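Local coordinates for Exo-1,5-alpha-l-arabinofuranobiosidase (Gibberella zeae, PDB 2YDT), which probably hydrolyses alpha-1,5-linked L-arabinan from the chain end, releasing arabinobiose, and is classed as an alpha-L-arabinofuranosidase, at residues A[26-31]-A[43-48]; A[57-62]-A[70-75]; A[85-90]-A[153-158]; A[169-174]-A[211-216]. All blocks are in the same frame, centred on the assembly; numbering follows the deposited sequence.

Contact 1: A[26-31]-A[43-48]. With AHR (alpha-L-arabinofuranose), chain C.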
# COMPACT_ATOMS: atom_id res chain seq x y z
N PRO A 26 14.18 9.49 6.44
CA PRO A 26 14.64 9.09 5.09
C PRO A 26 14.29 10.04 3.95
O PRO A 26 14.57 9.72 2.79
CB PRO A 26 13.92 7.75 4.89
CG PRO A 26 12.60 7.99 5.54
CD PRO A 26 12.92 8.78 6.79
N GLN A 27 13.65 11.18 4.27
CA GLN A 27 13.38 12.28 3.35
C GLN A 27 12.10 12.06 2.56
O GLN A 27 11.20 12.89 2.58
CB GLN A 27 14.59 12.66 2.46
CG GLN A 27 15.86 12.94 3.26
CD GLN A 27 16.97 13.46 2.39
OE1 GLN A 27 17.32 12.82 1.42
NE2 GLN A 27 17.52 14.65 2.71
N VAL A 28 12.03 10.94 1.86
CA VAL A 28 10.82 10.45 1.23
C VAL A 28 10.76 8.95 1.51
O VAL A 28 11.80 8.33 1.78
CB VAL A 28 10.78 10.74 -0.26
CG1 VAL A 28 10.76 12.27 -0.51
CG2 VAL A 28 11.96 10.02 -1.03
N LEU A 29 9.55 8.38 1.45
CA LEU A 29 9.35 6.95 1.65
C LEU A 29 7.89 6.68 1.24
O LEU A 29 7.06 7.59 1.23
CB LEU A 29 9.56 6.58 3.14
CG LEU A 29 9.77 5.10 3.45
CD1 LEU A 29 11.18 4.63 2.96
CD2 LEU A 29 9.57 4.80 4.95
N TYR A 30 7.56 5.42 0.92
CA TYR A 30 6.14 5.02 0.87
C TYR A 30 5.39 5.64 -0.29
O TYR A 30 4.41 6.37 -0.11
CB TYR A 30 5.44 5.31 2.23
CG TYR A 30 4.35 4.31 2.60
CD1 TYR A 30 4.56 3.36 3.61
CD2 TYR A 30 3.10 4.35 1.98
CE1 TYR A 30 3.60 2.46 3.97
CE2 TYR A 30 2.11 3.45 2.34
CZ TYR A 30 2.35 2.52 3.34
OH TYR A 30 1.37 1.61 3.71
N ALA A 31 5.81 5.32 -1.51
CA ALA A 31 5.19 5.85 -2.73
C ALA A 31 3.90 5.10 -3.05
O ALA A 31 3.84 3.88 -2.93
CB ALA A 31 6.17 5.75 -3.94
N GLY A 43 -0.03 10.70 -7.68
CA GLY A 43 0.94 10.04 -6.84
C GLY A 43 1.15 10.80 -5.56
O GLY A 43 0.96 12.03 -5.52
N THR A 44 1.64 10.09 -4.52
CA THR A 44 1.97 10.68 -3.22
C THR A 44 3.00 9.83 -2.51
O THR A 44 3.42 8.75 -3.00
CB THR A 44 0.69 10.84 -2.38
OG1 THR A 44 0.97 11.71 -1.24
CG2 THR A 44 0.14 9.47 -1.88
N TRP A 45 3.47 10.33 -1.38
CA TRP A 45 4.50 9.70 -0.57
C TRP A 45 4.58 10.38 0.77
O TRP A 45 3.98 11.48 0.96
CB TRP A 45 5.88 9.78 -1.24
CG TRP A 45 6.36 11.21 -1.55
CD1 TRP A 45 7.06 12.03 -0.73
CD2 TRP A 45 6.11 11.96 -2.73
NE1 TRP A 45 7.29 13.24 -1.32
CE2 TRP A 45 6.73 13.23 -2.56
CE3 TRP A 45 5.45 11.69 -3.94
CZ2 TRP A 45 6.69 14.22 -3.54
CZ3 TRP A 45 5.43 12.66 -4.92
CH2 TRP A 45 6.04 13.92 -4.72
N GLU A 46 5.28 9.74 1.71
CA GLU A 46 5.64 10.38 3.01
C GLU A 46 6.72 11.41 2.74
O GLU A 46 7.76 11.07 2.20
CB GLU A 46 6.19 9.37 4.01
CG GLU A 46 5.22 8.27 4.40
CD GLU A 46 5.82 7.16 5.25
OE1 GLU A 46 7.03 7.10 5.46
OE2 GLU A 46 5.02 6.31 5.68
N ASN A 47 6.50 12.66 3.17
CA ASN A 47 7.37 13.78 2.83
C ASN A 47 7.92 14.37 4.13
O ASN A 47 7.19 14.98 4.92
CB ASN A 47 6.52 14.79 2.06
CG ASN A 47 7.33 15.88 1.37
OD1 ASN A 47 8.03 15.60 0.40
ND2 ASN A 47 7.17 17.15 1.83
N TYR A 48 9.18 14.08 4.41
CA TYR A 48 9.80 14.32 5.73
C TYR A 48 10.42 15.73 5.76
O TYR A 48 11.62 15.91 6.00
CB TYR A 48 10.82 13.25 6.10
CG TYR A 48 10.26 11.87 6.37
CD1 TYR A 48 10.20 11.37 7.65
CD2 TYR A 48 9.78 11.06 5.34
CE1 TYR A 48 9.68 10.10 7.94
CE2 TYR A 48 9.25 9.80 5.61
CZ TYR A 48 9.21 9.32 6.91
OH TYR A 48 8.68 8.07 7.20
O5 AHR C . 5.93 4.28 7.08
C5 AHR C . 6.98 4.66 7.98
C4 AHR C . 7.43 3.50 8.84
O4 AHR C . 6.41 3.03 9.69
C3 AHR C . 8.53 3.89 9.84
O3 AHR C . 9.86 3.93 9.26
C2 AHR C . 8.45 2.75 10.83
O2 AHR C . 8.87 3.06 12.17
C1 AHR C . 6.99 2.38 10.80
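Glu-46 passes Leu-29 and Tyr-30 on its way to the bound arabinofuranose. At the root, its CB rests 3.4 Å from Leu-29 O, the same oxygen that accepts the backbone N-H of Glu-46 (N to O 2.8 Å). CG stands anti to the carbonyl carbon (chi1 -62°) and the chain beyond it is extended, which carries the carboxylate alongside the Leu-29 side chain, both pointing the same way. CG and CD slide past the Tyr-30 methylene, with CD 3.6 Å from Tyr-30 CB, and the carboxylate lies only 15° from the plane of the Tyr-30 ring. At the tip the two oxygens part. OE1 touches Leu-29 CD2 at 3.5 Å and accepts the Tyr-48 hydroxyl (OH to OE1 2.6 Å), which comes from above the carboxylate plane, 43° out of it. Glu-46 OE2 accepts the hydroxyl O5 of the arabinofuranose at 2.6 Å. OE2 takes a second bond from the backbone N of Gln-87, so both oxygens are held. Tyr-48 is steadied in turn by a CH-pi contact: Pro-26 CD lies over the centre of its ring, 3.7 Å from the centroid. Val-28 CG1 packs obliquely on Trp-45. The two strands form the inner hairpin of a four-stranded blade; strand 57-62 continues the sheet beyond 41-47, Phe-17 of strand 11-17 packs on Val-28 and Trp-45, and strand 87-92 of the next blade touches Tyr-30.

Contact 2: A[57-62]-A[70-75]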
# COMPACT_ATOMS: atom_id res chain seq x y z
N PHE A 57 0.97 15.38 2.79
CA PHE A 57 1.18 14.44 1.70
C PHE A 57 1.14 15.24 0.39
O PHE A 57 0.06 15.74 -0.00
CB PHE A 57 0.09 13.37 1.64
CG PHE A 57 0.04 12.47 2.86
CD1 PHE A 57 1.20 11.96 3.44
CD2 PHE A 57 -1.18 12.02 3.32
CE1 PHE A 57 1.12 11.08 4.54
CE2 PHE A 57 -1.27 11.11 4.41
CZ PHE A 57 -0.09 10.67 5.02
N PRO A 58 2.28 15.30 -0.34
CA PRO A 58 2.22 15.94 -1.67
C PRO A 58 1.36 15.14 -2.68
O PRO A 58 1.30 13.90 -2.63
CB PRO A 58 3.68 15.95 -2.13
CG PRO A 58 4.50 15.60 -0.92
CD PRO A 58 3.62 14.77 -0.05
N ILE A 59 0.69 15.85 -3.59
CA ILE A 59 -0.05 15.21 -4.67
C ILE A 59 0.51 15.68 -5.99
O ILE A 59 0.42 16.87 -6.32
CB ILE A 59 -1.56 15.54 -4.57
CG1 ILE A 59 -2.10 15.00 -3.24
CG2 ILE A 59 -2.36 14.93 -5.80
CD1 ILE A 59 -2.24 13.45 -3.14
N VAL A 60 1.08 14.73 -6.73
CA VAL A 60 1.57 14.97 -8.09
C VAL A 60 0.63 14.38 -9.12
O VAL A 60 -0.10 13.43 -8.86
CB VAL A 60 3.01 14.45 -8.31
CG1 VAL A 60 3.99 15.26 -7.48
CG2 VAL A 60 3.11 12.96 -7.99
N LYS A 61 0.61 14.99 -10.29
CA LYS A 61 -0.29 14.57 -11.36
C LYS A 61 0.51 14.37 -12.65
O LYS A 61 1.40 15.19 -12.95
CB LYS A 61 -1.33 15.65 -11.61
CG LYS A 61 -2.22 15.39 -12.84
CD LYS A 61 -3.37 16.38 -12.85
CE LYS A 61 -4.16 16.28 -14.13
NZ LYS A 61 -5.38 17.11 -14.09
N SER A 62 0.18 13.31 -13.39
CA SER A 62 0.73 13.08 -14.73
C SER A 62 -0.41 12.89 -15.71
O SER A 62 -1.34 12.13 -15.46
CB SER A 62 1.61 11.85 -14.76
OG SER A 62 2.03 11.56 -16.11
N LYS A 70 3.79 16.91 -12.19
CA LYS A 70 3.93 18.08 -11.38
C LYS A 70 3.00 18.09 -10.20
O LYS A 70 1.93 17.51 -10.24
CB LYS A 70 3.70 19.31 -12.19
CG LYS A 70 2.36 19.57 -12.57
CD LYS A 70 2.30 21.07 -12.89
CE LYS A 70 1.26 21.37 -13.93
NZ LYS A 70 0.04 20.55 -13.80
N GLU A 71 3.40 18.82 -9.17
CA GLU A 71 2.62 18.87 -7.96
C GLU A 71 1.43 19.78 -8.20
O GLU A 71 1.58 20.90 -8.71
CB GLU A 71 3.45 19.40 -6.78
CG GLU A 71 2.61 19.48 -5.51
CD GLU A 71 3.37 19.92 -4.32
OE1 GLU A 71 2.98 20.94 -3.72
OE2 GLU A 71 4.34 19.24 -3.97
N ILE A 72 0.26 19.30 -7.84
CA ILE A 72 -0.97 20.06 -7.97
C ILE A 72 -1.61 20.48 -6.66
O ILE A 72 -2.39 21.44 -6.61
CB ILE A 72 -2.00 19.32 -8.88
CG1 ILE A 72 -2.47 17.98 -8.32
CG2 ILE A 72 -1.44 19.19 -10.31
CD1 ILE A 72 -3.74 17.43 -9.05
N SER A 73 -1.28 19.79 -5.57
CA SER A 73 -1.86 20.08 -4.28
C SER A 73 -1.10 19.36 -3.17
O SER A 73 -0.15 18.58 -3.43
CB SER A 73 -3.34 19.65 -4.22
OG SER A 73 -3.51 18.22 -4.31
N LYS A 74 -1.55 19.63 -1.95
CA LYS A 74 -1.06 19.00 -0.74
C LYS A 74 -2.24 18.59 0.12
O LYS A 74 -3.17 19.36 0.31
CB LYS A 74 -0.19 19.98 0.07
CG LYS A 74 1.00 20.57 -0.71
CD LYS A 74 1.75 21.55 0.19
CE LYS A 74 2.89 22.25 -0.50
NZ LYS A 74 3.19 23.50 0.25
N VAL A 75 -2.21 17.35 0.62
CA VAL A 75 -3.17 16.91 1.60
C VAL A 75 -2.60 17.27 2.98
O VAL A 75 -1.54 16.78 3.40
CB VAL A 75 -3.47 15.40 1.54
CG1 VAL A 75 -4.80 15.12 2.31
CG2 VAL A 75 -3.57 14.92 0.12
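Phe-57 and Val-75 form a hydrogen-bonded antiparallel pair at one end of this hairpin, and Lys-61 and Lys-70 form another at the opposite end. Between them the backbone bonding changes step: Ile-59 N donates to Ser-73 O (2.9 Å), while Ile-59 O is faced by two successive N-H groups. The bond from Ile-72 N is short and fairly straight (N to O 2.9 Å, 164° at the hydrogen); that from Ser-73 N is weak, at 3.5 Å from Ile-59 O. Apolar contacts gather about Ile-59. Its CG1 meets Val-75 CG2 at 3.7 Å, and its CG2 crosses Ile-72 CG1 at 4.0 Å. With chi1 at 64°, Ile-72 turns CG1 to Ile-59 and CG2, anti to the carbonyl carbon, to Lys-61 CB (3.8 Å). Phe-57 and Val-75 meet through their CB atoms, 4.1 Å apart. Among polar side chains, Ser-73 OG presses on Ile-59 CB at 3.3 Å, yet its hydrogen bonds run to Gly-130 O and Trp-133 NE1. Lys-61 stretches out fully to bond Tyr-131 OH. Lys-70 and Glu-71 lie at the exposed margin. Two residues set against one, with the register shifting by one, define a classic beta bulge, here in the outer hairpin of a beta-propeller blade.

Contact 3: A[85-90]-A[153-158]. With EDG (1,4-dideoxy-1,4-imino-L-arabinitol), chain B; AHR (alpha-L-arabinofuranose), chain C.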
# COMPACT_ATOMS: atom_id res chain seq x y z
N ARG A 85 1.51 12.26 8.23
CA ARG A 85 2.91 11.88 8.39
C ARG A 85 3.29 10.56 7.73
O ARG A 85 4.27 10.49 7.00
CB ARG A 85 3.27 11.86 9.88
CG ARG A 85 4.80 11.73 10.14
CD ARG A 85 5.12 11.87 11.62
NE ARG A 85 4.58 13.13 12.15
CZ ARG A 85 5.13 14.34 12.00
NH1 ARG A 85 6.31 14.50 11.43
NH2 ARG A 85 4.51 15.41 12.47
N TYR A 86 2.52 9.49 8.01
CA TYR A 86 2.90 8.15 7.57
C TYR A 86 1.83 7.51 6.67
O TYR A 86 0.64 7.72 6.87
CB TYR A 86 3.12 7.19 8.76
CG TYR A 86 4.41 7.32 9.55
CD1 TYR A 86 5.49 8.11 9.12
CD2 TYR A 86 4.55 6.60 10.73
CE1 TYR A 86 6.69 8.16 9.84
CE2 TYR A 86 5.74 6.65 11.46
CZ TYR A 86 6.79 7.46 11.01
OH TYR A 86 7.98 7.47 11.73
N GLN A 87 2.29 6.70 5.73
CA GLN A 87 1.47 5.66 5.09
C GLN A 87 0.25 6.15 4.32
O GLN A 87 -0.84 5.62 4.48
CB GLN A 87 1.11 4.60 6.14
CG GLN A 87 2.36 3.95 6.76
CD GLN A 87 2.37 3.83 8.27
OE1 GLN A 87 1.32 3.88 8.92
NE2 GLN A 87 3.56 3.64 8.84
N PRO A 88 0.46 7.12 3.40
CA PRO A 88 -0.60 7.57 2.54
C PRO A 88 -1.06 6.48 1.58
O PRO A 88 -0.29 5.58 1.23
CB PRO A 88 0.05 8.73 1.77
CG PRO A 88 1.49 8.30 1.67
CD PRO A 88 1.76 7.66 3.02
N GLN A 89 -2.33 6.55 1.21
CA GLN A 89 -2.93 5.58 0.24
C GLN A 89 -3.99 6.32 -0.56
O GLN A 89 -4.91 6.90 -0.00
CB GLN A 89 -3.48 4.34 0.96
CG GLN A 89 -4.16 3.33 0.03
CD GLN A 89 -3.17 2.62 -0.84
OE1 GLN A 89 -3.43 2.43 -2.06
NE2 GLN A 89 -2.08 2.22 -0.29
N LEU A 90 -3.85 6.32 -1.88
CA LEU A 90 -4.82 6.96 -2.77
C LEU A 90 -5.78 5.92 -3.32
O LEU A 90 -5.38 4.77 -3.64
CB LEU A 90 -4.11 7.66 -3.94
CG LEU A 90 -3.23 8.86 -3.54
CD1 LEU A 90 -2.34 9.29 -4.73
CD2 LEU A 90 -4.17 10.02 -3.11
N PRO A 153 0.17 1.37 18.48
CA PRO A 153 -0.18 2.12 17.26
C PRO A 153 -1.03 1.37 16.24
O PRO A 153 -1.13 0.14 16.25
CB PRO A 153 1.18 2.46 16.65
CG PRO A 153 2.06 1.32 17.10
CD PRO A 153 1.59 1.03 18.51
N VAL A 154 -1.60 2.15 15.33
CA VAL A 154 -2.21 1.65 14.11
C VAL A 154 -1.43 2.19 12.93
O VAL A 154 -0.78 3.25 13.01
CB VAL A 154 -3.71 2.05 14.04
CG1 VAL A 154 -4.49 1.37 15.20
CG2 VAL A 154 -3.90 3.58 14.06
N TRP A 155 -1.51 1.48 11.80
CA TRP A 155 -0.69 1.81 10.63
C TRP A 155 -1.30 1.35 9.32
O TRP A 155 -2.08 0.41 9.27
CB TRP A 155 0.65 1.10 10.66
CG TRP A 155 1.38 0.85 11.98
CD1 TRP A 155 1.26 -0.28 12.80
CD2 TRP A 155 2.46 1.61 12.52
NE1 TRP A 155 2.17 -0.21 13.81
CE2 TRP A 155 2.94 0.92 13.66
CE3 TRP A 155 3.06 2.81 12.16
CZ2 TRP A 155 4.07 1.38 14.39
CZ3 TRP A 155 4.13 3.29 12.90
CH2 TRP A 155 4.62 2.58 14.01
N GLU A 156 -0.85 1.98 8.25
CA GLU A 156 -0.85 1.36 6.91
C GLU A 156 -2.22 1.05 6.30
O GLU A 156 -2.51 -0.12 5.95
CB GLU A 156 0.04 0.08 6.90
CG GLU A 156 1.53 0.43 7.16
CD GLU A 156 2.35 -0.59 7.97
OE1 GLU A 156 1.81 -1.61 8.45
OE2 GLU A 156 3.57 -0.34 8.09
N PRO A 157 -3.06 2.09 6.13
CA PRO A 157 -4.38 1.85 5.51
C PRO A 157 -4.35 1.37 4.07
O PRO A 157 -3.53 1.83 3.26
CB PRO A 157 -5.07 3.21 5.59
CG PRO A 157 -3.90 4.20 5.57
CD PRO A 157 -2.82 3.52 6.39
N PHE A 158 -5.31 0.53 3.72
CA PHE A 158 -5.53 0.10 2.34
C PHE A 158 -7.06 0.06 2.11
O PHE A 158 -7.80 -0.53 2.90
CB PHE A 158 -4.90 -1.26 2.02
CG PHE A 158 -5.00 -1.64 0.56
CD1 PHE A 158 -4.06 -1.22 -0.33
CD2 PHE A 158 -6.08 -2.40 0.09
CE1 PHE A 158 -4.17 -1.50 -1.66
CE2 PHE A 158 -6.21 -2.69 -1.23
CZ PHE A 158 -5.26 -2.24 -2.13
O2' EDG B . 3.18 -3.50 9.68
C2' EDG B . 4.43 -3.13 10.32
C1' EDG B . 5.50 -2.93 9.27
N4' EDG B . 5.81 -1.49 9.31
C3' EDG B . 4.35 -1.83 11.12
O3' EDG B . 4.36 -2.01 12.56
C4' EDG B . 5.60 -1.04 10.68
C5' EDG B . 5.51 0.46 10.81
O5' EDG B . 6.82 0.97 10.62
O5 AHR C . 5.93 4.28 7.08
C5 AHR C . 6.98 4.66 7.98
C4 AHR C . 7.43 3.50 8.84
O4 AHR C . 6.41 3.03 9.69
C3 AHR C . 8.53 3.89 9.84
O3 AHR C . 9.86 3.93 9.26
C2 AHR C . 8.45 2.75 10.83
O2 AHR C . 8.87 3.06 12.17
C1 AHR C . 6.99 2.38 10.80
O HOH W 1 -1.00 2.88 3.63
O HOH W 2 0.64 5.14 11.49
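Tyr-86 and Trp-155 lie side by side and point the same way, meeting edge to edge, with Tyr-86 CD2 4.0 Å from Trp-155 CZ3. Sugar C5 of the arabinofuranose sits over the centre of one Tyr-86 face. The indole is sandwiched: Pro-153 CB lies on one face, and C5' of the iminosugar on the other, 3.5 Å above the plane; NE1 bonds to Gln-173 OE1. The Gln-87 amide comes to the indole's edge, OE1 in the ring plane, its own plane turned 62° from the indole. A bend at chi2 (133°) brings the amide between sugar and strand: NE2 donates to sugar O5 (3.0 Å), while OE1 accepts Glu-156 N at 3.0 Å, from above the amide plane, and also water 2, shared with Val-154 O. Glu-156 crosses Gln-87 obliquely, CG to CG 3.6 Å, and its OE1 accepts iminosugar O2' at 2.6 Å; OE2 lies 2.8 Å from N4'. Strands 87-92 and 154-162 are the inner strands of adjacent propeller blades; segments 87-90 and 154-158 run 15° from parallel, axes 6.3 Å apart. Water 1 bridges Gln-87 O and Pro-157 O, Tyr-30 of strand 28-35 packs on Gln-87 and Glu-156, and strand 165-172 pairs with 154-162.

Contact 4: A[169-174]-A[211-216]. With EDG (1,4-dideoxy-1,4-imino-L-arabinitol), chain B.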
# COMPACT_ATOMS: atom_id res chain seq x y z
N TYR A 169 -8.55 -1.65 5.39
CA TYR A 169 -7.67 -2.64 6.01
C TYR A 169 -6.46 -1.94 6.58
O TYR A 169 -5.93 -1.02 5.98
CB TYR A 169 -7.16 -3.61 4.96
CG TYR A 169 -8.21 -4.42 4.24
CD1 TYR A 169 -8.61 -5.67 4.71
CD2 TYR A 169 -8.74 -4.00 3.04
CE1 TYR A 169 -9.57 -6.43 4.04
CE2 TYR A 169 -9.71 -4.74 2.38
CZ TYR A 169 -10.09 -5.95 2.88
OH TYR A 169 -11.03 -6.69 2.17
N TYR A 170 -6.02 -2.36 7.78
CA TYR A 170 -4.83 -1.80 8.35
C TYR A 170 -4.13 -2.73 9.35
O TYR A 170 -4.59 -3.87 9.56
CB TYR A 170 -5.17 -0.43 8.98
CG TYR A 170 -6.23 -0.42 10.08
CD1 TYR A 170 -5.86 -0.37 11.42
CD2 TYR A 170 -7.59 -0.38 9.77
CE1 TYR A 170 -6.80 -0.26 12.42
CE2 TYR A 170 -8.55 -0.30 10.79
CZ TYR A 170 -8.13 -0.24 12.11
OH TYR A 170 -9.07 -0.14 13.15
N SER A 171 -3.01 -2.27 9.89
CA SER A 171 -2.18 -2.94 10.89
C SER A 171 -2.48 -2.37 12.27
O SER A 171 -2.58 -1.16 12.43
CB SER A 171 -0.69 -2.73 10.57
OG SER A 171 -0.38 -3.09 9.22
N ASP A 172 -2.58 -3.24 13.29
CA ASP A 172 -3.16 -2.84 14.59
C ASP A 172 -2.37 -3.47 15.71
O ASP A 172 -2.36 -4.72 15.85
CB ASP A 172 -4.60 -3.29 14.60
CG ASP A 172 -5.41 -2.79 15.79
OD1 ASP A 172 -4.85 -2.09 16.65
OD2 ASP A 172 -6.63 -3.08 15.79
N GLN A 173 -1.78 -2.62 16.55
CA GLN A 173 -1.06 -3.09 17.75
C GLN A 173 -1.86 -2.91 19.03
O GLN A 173 -1.32 -3.12 20.10
CB GLN A 173 0.31 -2.35 17.92
CG GLN A 173 1.30 -2.65 16.79
CD GLN A 173 2.74 -2.21 17.03
OE1 GLN A 173 3.39 -1.78 16.07
NE2 GLN A 173 3.27 -2.35 18.28
N ARG A 174 -3.14 -2.58 18.95
CA ARG A 174 -3.92 -2.23 20.16
C ARG A 174 -4.27 -3.45 21.02
O ARG A 174 -4.60 -3.26 22.20
CB ARG A 174 -5.16 -1.44 19.78
CG ARG A 174 -4.81 -0.03 19.26
CD ARG A 174 -6.02 0.70 18.67
NE ARG A 174 -6.58 -0.05 17.55
CZ ARG A 174 -7.61 0.34 16.79
NH1 ARG A 174 -8.17 1.55 16.93
NH2 ARG A 174 -8.06 -0.48 15.87
N GLY A 211 1.70 -7.78 9.00
CA GLY A 211 1.61 -6.35 8.72
C GLY A 211 1.49 -6.03 7.23
O GLY A 211 1.77 -6.86 6.34
N MET A 212 1.06 -4.81 6.97
CA MET A 212 1.15 -4.17 5.62
C MET A 212 0.18 -4.84 4.59
O MET A 212 0.61 -5.45 3.58
CB MET A 212 2.60 -4.15 5.13
CG MET A 212 3.55 -3.65 6.21
SD MET A 212 5.17 -3.13 5.66
CE MET A 212 4.73 -1.55 4.87
N PRO A 213 -1.13 -4.73 4.83
CA PRO A 213 -2.12 -5.47 4.01
C PRO A 213 -2.41 -4.77 2.67
O PRO A 213 -2.64 -3.55 2.65
CB PRO A 213 -3.36 -5.51 4.88
CG PRO A 213 -3.28 -4.17 5.60
CD PRO A 213 -1.78 -3.98 5.92
N THR A 214 -2.43 -5.54 1.57
CA THR A 214 -2.99 -5.07 0.31
C THR A 214 -3.83 -6.19 -0.28
O THR A 214 -3.69 -7.35 0.11
CB THR A 214 -1.94 -4.57 -0.69
OG1 THR A 214 -1.09 -5.65 -1.11
CG2 THR A 214 -1.07 -3.45 -0.07
N VAL A 215 -4.75 -5.82 -1.18
CA VAL A 215 -5.79 -6.73 -1.65
C VAL A 215 -6.06 -6.52 -3.12
O VAL A 215 -6.02 -5.40 -3.63
CB VAL A 215 -7.11 -6.53 -0.82
CG1 VAL A 215 -8.11 -7.69 -1.07
CG2 VAL A 215 -6.80 -6.35 0.69
N ALA A 216 -6.33 -7.61 -3.84
CA ALA A 216 -6.71 -7.51 -5.22
C ALA A 216 -7.86 -8.49 -5.53
O ALA A 216 -7.94 -9.57 -4.95
CB ALA A 216 -5.53 -7.78 -6.14
O2' EDG B . 3.18 -3.50 9.68
C2' EDG B . 4.43 -3.13 10.32
C1' EDG B . 5.50 -2.93 9.27
N4' EDG B . 5.81 -1.49 9.31
C3' EDG B . 4.35 -1.83 11.12
O3' EDG B . 4.36 -2.01 12.56
C4' EDG B . 5.60 -1.04 10.68
C5' EDG B . 5.51 0.46 10.81
O5' EDG B . 6.82 0.97 10.62
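Ser-171 and Met-212 make the one direct hydrogen bond between these strands: Met-212 N donates to Ser-171 OG at 3.2 Å, almost straight at 175°. OG stands anti to the carbonyl carbon (chi1 -52°), turned to the neighbouring strand, and also bonds to Glu-156 OE1, so this hydroxyl joins the backbone of one blade to a carboxylate of another. The close packing continues along the strands. Pro-213 CG lies 4.0 Å from Tyr-169 CB, and Val-215 sends CG2 over one face of the Tyr-169 ring, 3.9 Å from its centroid, in a CH-pi contact displaced toward the rim. The two side chains cross at about a right angle, while the ring's hydroxyl bonds to Pro-253 O. Toward the other end, strand 165-172 gives way to loop, and Asp-172 to Arg-174 do not meet the 211-216 segment. Partly exposed Arg-174 instead grips Asp-172 side-on in a salt bridge, with NE 2.8 Å from OD1 and NH2 3.0 Å from OD2. Asp-172 OD1 also accepts the backbone N of Arg-174, closing an Asx turn. By the iminosugar the strands line a pocket: Gly-211, with no side chain, allows O2' to within 3.4 Å of its CA, and Met-212 SD lies 3.6 Å from C1'. This is the packing of one propeller blade on the next, the second strand of one against the inner strand of the following, beside the central pocket that holds the iminosugar.

In the fold
The six four-stranded antiparallel sheets make a six-bladed propeller, and the contacts run from the rim of one blade into the pocket. Contacts 1 and 2 share a blade, their centres about 12 Å apart, joined by Thr-44 OG1 to Pro-58 O at 2.6 Å. The centres of contacts 1 and 3 are also about 12 Å apart, and both hold the arabinofuranose. Contacts 3 and 4, with centres about 9 Å apart, share the iminosugar; Phe-158 N meets Tyr-169 O at 2.8 Å. The centres of contacts 2 and 4 are about 25 Å apart, nearest atoms about 13 Å. Tyr-30, Gln-87, Glu-156 and Met-212, on four successive inner strands, all have left-handed backbone angles and all line the pocket.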